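Local coordinates for protein prolyl endopeptidase (Myxococcus xanthus, PDB 2BKL) that probably hydrolyses oligopeptides as a serine endopeptidase, cutting on the carboxyl side of proline and, less typically, alanine, at residues Trp159-Gly167 / Arg205-Asp216. Numbering follows the deposited sequence.
Sequences WSKVDVIEG and RYHTLGTEPSKD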
loop_
_atom_site.group_PDB
_atom_site.type_symbol
_atom_site.label_atom_id
_atom_site.label_comp_id
_atom_site.label_asym_id
_atom_site.label_seq_id
_atom_site.Cartn_x
_atom_site.Cartn_y
_atom_site.Cartn_z
ATOM N N TRP A 159 0.271 -24.514 -18.353
ATOM C CA TRP A 159 0.437 -23.112 -18.642
ATOM C C TRP A 159 0.329 -22.902 -20.138
ATOM O O TRP A 159 1.002 -23.596 -20.887
ATOM C CB TRP A 159 1.792 -22.620 -18.177
ATOM C CG TRP A 159 1.991 -22.522 -16.698
ATOM C CD1 TRP A 159 1.544 -23.376 -15.745
ATOM C CD2 TRP A 159 2.736 -21.515 -16.007
ATOM N NE1 TRP A 159 1.964 -22.964 -14.503
ATOM C CE2 TRP A 159 2.712 -21.830 -14.642
ATOM C CE3 TRP A 159 3.459 -20.395 -16.414
ATOM C CZ2 TRP A 159 3.343 -21.032 -13.681
ATOM C CZ3 TRP A 159 4.074 -19.604 -15.464
ATOM C CH2 TRP A 159 4.029 -19.936 -14.120
ATOM N N SER A 160 -0.503 -21.963 -20.560
ATOM C CA SER A 160 -0.630 -21.597 -21.969
ATOM C C SER A 160 0.683 -21.046 -22.526
ATOM O O SER A 160 1.336 -20.207 -21.916
ATOM C CB SER A 160 -1.728 -20.573 -22.170
ATOM O OG SER A 160 -1.851 -20.263 -23.560
ATOM N N LYS A 161 1.052 -21.520 -23.707
ATOM C CA LYS A 161 2.218 -20.975 -24.382
ATOM C C LYS A 161 1.853 -19.790 -25.266
ATOM O O LYS A 161 2.724 -19.015 -25.641
ATOM C CB LYS A 161 2.911 -22.068 -25.198
ATOM C CG LYS A 161 3.806 -22.964 -24.348
ATOM C CD LYS A 161 3.030 -24.061 -23.637
ATOM C CE LYS A 161 3.900 -24.825 -22.630
ATOM N NZ LYS A 161 3.449 -24.657 -21.192
ATOM N N VAL A 162 0.580 -19.655 -25.618
ATOM C CA VAL A 162 0.113 -18.563 -26.455
ATOM C C VAL A 162 -0.311 -17.334 -25.638
ATOM O O VAL A 162 -0.037 -16.201 -26.030
ATOM C CB VAL A 162 -1.044 -19.037 -27.340
ATOM C CG1 VAL A 162 -1.565 -17.900 -28.212
ATOM C CG2 VAL A 162 -0.571 -20.201 -28.187
ATOM N N ASP A 163 -0.969 -17.555 -24.498
ATOM C CA ASP A 163 -1.560 -16.475 -23.725
ATOM C C ASP A 163 -0.520 -15.950 -22.741
ATOM O O ASP A 163 -0.555 -16.213 -21.535
ATOM C CB ASP A 163 -2.811 -16.969 -22.992
ATOM C CG ASP A 163 -3.797 -17.630 -23.929
ATOM O OD1 ASP A 163 -4.273 -16.943 -24.852
ATOM O OD2 ASP A 163 -4.125 -18.827 -23.812
ATOM N N VAL A 164 0.421 -15.202 -23.283
ATOM C CA VAL A 164 1.526 -14.663 -22.511
ATOM C C VAL A 164 1.640 -13.213 -22.930
ATOM O O VAL A 164 1.850 -12.920 -24.111
ATOM C CB VAL A 164 2.849 -15.381 -22.794
ATOM C CG1 VAL A 164 3.990 -14.722 -22.007
ATOM C CG2 VAL A 164 2.743 -16.877 -22.501
ATOM N N ILE A 165 1.471 -12.297 -21.983
ATOM C CA ILE A 165 1.400 -10.895 -22.309
ATOM C C ILE A 165 2.352 -10.073 -21.448
ATOM O O ILE A 165 2.140 -9.903 -20.229
ATOM C CB ILE A 165 -0.043 -10.366 -22.157
ATOM C CG1 ILE A 165 -1.097 -11.275 -22.804
ATOM C CG2 ILE A 165 -0.137 -8.987 -22.742
ATOM C CD1 ILE A 165 -2.521 -10.852 -22.540
ATOM N N GLU A 166 3.420 -9.558 -22.049
ATOM C CA GLU A 166 4.286 -8.618 -21.349
ATOM C C GLU A 166 3.589 -7.251 -21.207
ATOM O O GLU A 166 2.573 -6.983 -21.836
ATOM C CB GLU A 166 5.662 -8.519 -22.040
ATOM C CG GLU A 166 6.384 -9.869 -22.047
ATOM C CD GLU A 166 7.868 -9.835 -22.409
ATOM O OE1 GLU A 166 8.500 -8.765 -22.334
ATOM O OE2 GLU A 166 8.402 -10.919 -22.742
ATOM N N GLY A 167 4.105 -6.410 -20.342
ATOM C CA GLY A 167 3.498 -5.127 -20.107
ATOM C C GLY A 167 2.248 -5.147 -19.247
ATOM O O GLY A 167 1.407 -4.241 -19.351
ATOM N N ARG A 205 -7.010 -3.252 -23.391
ATOM C CA ARG A 205 -7.095 -4.236 -24.466
ATOM C C ARG A 205 -7.991 -5.409 -24.067
ATOM O O ARG A 205 -8.326 -5.565 -22.906
ATOM C CB ARG A 205 -5.708 -4.732 -24.860
ATOM C CG ARG A 205 -4.801 -3.581 -25.353
ATOM C CD ARG A 205 -3.747 -4.029 -26.349
ATOM N NE ARG A 205 -2.931 -5.119 -25.834
ATOM C CZ ARG A 205 -1.936 -5.692 -26.525
ATOM N NH1 ARG A 205 -1.625 -5.231 -27.740
ATOM N NH2 ARG A 205 -1.254 -6.709 -26.013
ATOM N N TYR A 206 -8.388 -6.203 -25.053
ATOM C CA TYR A 206 -9.130 -7.444 -24.816
ATOM C C TYR A 206 -8.312 -8.570 -25.387
ATOM O O TYR A 206 -7.939 -8.541 -26.567
ATOM C CB TYR A 206 -10.526 -7.467 -25.441
ATOM C CG TYR A 206 -11.297 -8.720 -25.060
ATOM C CD1 TYR A 206 -11.984 -8.775 -23.878
ATOM C CD2 TYR A 206 -11.307 -9.848 -25.856
ATOM C CE1 TYR A 206 -12.665 -9.917 -23.479
ATOM C CE2 TYR A 206 -11.989 -10.996 -25.473
ATOM C CZ TYR A 206 -12.680 -11.014 -24.281
ATOM O OH TYR A 206 -13.345 -12.167 -23.910
ATOM N N HIS A 207 -8.033 -9.567 -24.571
ATOM C CA HIS A 207 -7.293 -10.737 -25.020
ATOM C C HIS A 207 -8.265 -11.909 -25.155
ATOM O O HIS A 207 -8.924 -12.299 -24.184
ATOM C CB HIS A 207 -6.183 -11.125 -24.059
ATOM C CG HIS A 207 -5.455 -12.340 -24.517
ATOM N ND1 HIS A 207 -4.864 -12.394 -25.754
ATOM C CD2 HIS A 207 -5.311 -13.567 -23.972
ATOM C CE1 HIS A 207 -4.347 -13.595 -25.938
ATOM N NE2 HIS A 207 -4.594 -14.328 -24.874
ATOM N N THR A 208 -8.372 -12.449 -26.359
ATOM C CA THR A 208 -9.128 -13.679 -26.585
ATOM C C THR A 208 -8.207 -14.874 -26.341
ATOM O O THR A 208 -7.119 -14.953 -26.933
ATOM C CB THR A 208 -9.659 -13.696 -28.020
ATOM O OG1 THR A 208 -10.624 -12.637 -28.224
ATOM C CG2 THR A 208 -10.418 -15.024 -28.309
ATOM N N LEU A 209 -8.581 -15.787 -25.458
ATOM C CA LEU A 209 -7.733 -16.930 -25.144
ATOM C C LEU A 209 -7.451 -17.725 -26.398
ATOM O O LEU A 209 -8.360 -17.970 -27.208
ATOM C CB LEU A 209 -8.400 -17.884 -24.149
ATOM C CG LEU A 209 -8.546 -17.503 -22.690
ATOM C CD1 LEU A 209 -8.933 -18.742 -21.849
ATOM C CD2 LEU A 209 -7.288 -16.875 -22.138
ATOM N N GLY A 210 -6.203 -18.147 -26.537
ATOM C CA GLY A 210 -5.795 -18.996 -27.633
ATOM C C GLY A 210 -5.353 -18.252 -28.867
ATOM O O GLY A 210 -4.960 -18.885 -29.832
ATOM N N THR A 211 -5.359 -16.921 -28.822
ATOM C CA THR A 211 -4.921 -16.129 -29.957
ATOM C C THR A 211 -3.685 -15.375 -29.577
ATOM O O THR A 211 -3.419 -15.170 -28.391
ATOM C CB THR A 211 -6.004 -15.130 -30.396
ATOM O OG1 THR A 211 -6.205 -14.152 -29.364
ATOM C CG2 THR A 211 -7.343 -15.821 -30.558
ATOM N N GLU A 212 -2.940 -14.938 -30.590
ATOM C CA GLU A 212 -1.736 -14.131 -30.362
ATOM C C GLU A 212 -2.085 -12.783 -29.751
ATOM O O GLU A 212 -2.964 -12.110 -30.252
ATOM C CB GLU A 212 -1.005 -13.884 -31.693
ATOM C CG GLU A 212 -0.537 -15.159 -32.364
ATOM C CD GLU A 212 -1.516 -15.685 -33.421
ATOM O OE1 GLU A 212 -2.755 -15.447 -33.315
ATOM O OE2 GLU A 212 -1.044 -16.347 -34.376
ATOM N N PRO A 213 -1.420 -12.367 -28.663
ATOM C CA PRO A 213 -1.712 -11.054 -28.064
ATOM C C PRO A 213 -1.507 -9.821 -28.986
ATOM O O PRO A 213 -2.121 -8.790 -28.719
ATOM C CB PRO A 213 -0.778 -11.012 -26.844
ATOM C CG PRO A 213 -0.599 -12.443 -26.517
ATOM C CD PRO A 213 -0.485 -13.151 -27.837
ATOM N N SER A 214 -0.721 -9.925 -30.050
ATOM C CA SER A 214 -0.643 -8.826 -31.030
ATOM C C SER A 214 -1.993 -8.523 -31.715
ATOM O O SER A 214 -2.202 -7.394 -32.201
ATOM C CB SER A 214 0.404 -9.124 -32.101
ATOM O OG SER A 214 -0.089 -10.135 -32.957
ATOM N N LYS A 215 -2.898 -9.508 -31.736
ATOM C CA LYS A 215 -4.248 -9.337 -32.278
ATOM C C LYS A 215 -5.258 -8.801 -31.261
ATOM O O LYS A 215 -6.412 -8.550 -31.610
ATOM C CB LYS A 215 -4.778 -10.660 -32.858
ATOM C CG LYS A 215 -3.890 -11.299 -33.919
ATOM C CD LYS A 215 -4.441 -12.643 -34.372
ATOM C CE LYS A 215 -3.656 -13.214 -35.541
ATOM N NZ LYS A 215 -4.316 -14.440 -36.074
ATOM N N ASP A 216 -4.831 -8.597 -30.014
ATOM C CA ASP A 216 -5.736 -8.092 -28.983
ATOM C C ASP A 216 -6.359 -6.784 -29.432
ATOM O O ASP A 216 -5.654 -5.932 -29.982
ATOM C CB ASP A 216 -4.983 -7.850 -27.667
ATOM C CG ASP A 216 -4.659 -9.130 -26.922
ATOM O OD1 ASP A 216 -4.940 -10.252 -27.438
ATOM O OD2 ASP A 216 -4.137 -9.118 -25.774
#
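D163 OD1 is gripped by two donors from the type II beta turn T208-T211 and the strand before it, and this joins what are probably two adjacent blades of the N-terminal beta-propeller: 159-167 runs back alongside strand 148-153, with backbone bonds from S160 to V151 and from I165 to L149, while 205-216 spans the turn between strands 203-208 and 217-220. G210 N gives a nearly straight bond (2.8 Å, 165°) to the syn lone pair of D163 OD1. H207 NE2 reaches D163 OD1 at 2.6 Å from the anti side, tilted out of the carboxylate plane but close to the ring's own plane. D163 OD2 is met from above the carboxylate plane by S160 OG, whose hydroxyl also accepts D163 N in an ST motif, so the carboxylate is held by H207 and G210 across the contact and by S160 within its own loop. The imidazole is held at both nitrogens, ND1 donating to D216 OD1, and D216 OD2 is in turn bonded to Y184; two flanking carboxylates would probably favour a protonated ring. Replacing D163 by alanine would probably leave H207 NE2 and G210 N without their shared acceptor and S160 OG without its carboxylate oxygen, the imidazole keeping only the ND1 bond of those described. Packing is close beneath: with CG1 beside the backbone N (chi1 -47°), I165 lays CD1 over one ring face of H207, 4.2 Å from its centroid in a CH-pi contact, and sets I165 CG1 3.9 Å from P213 CG. The solvent side is looser: V162 CG1, anti to its N (chi1 179°), meets only backbone atoms of G210, T211 and E212, resting 3.3 Å from T211 O.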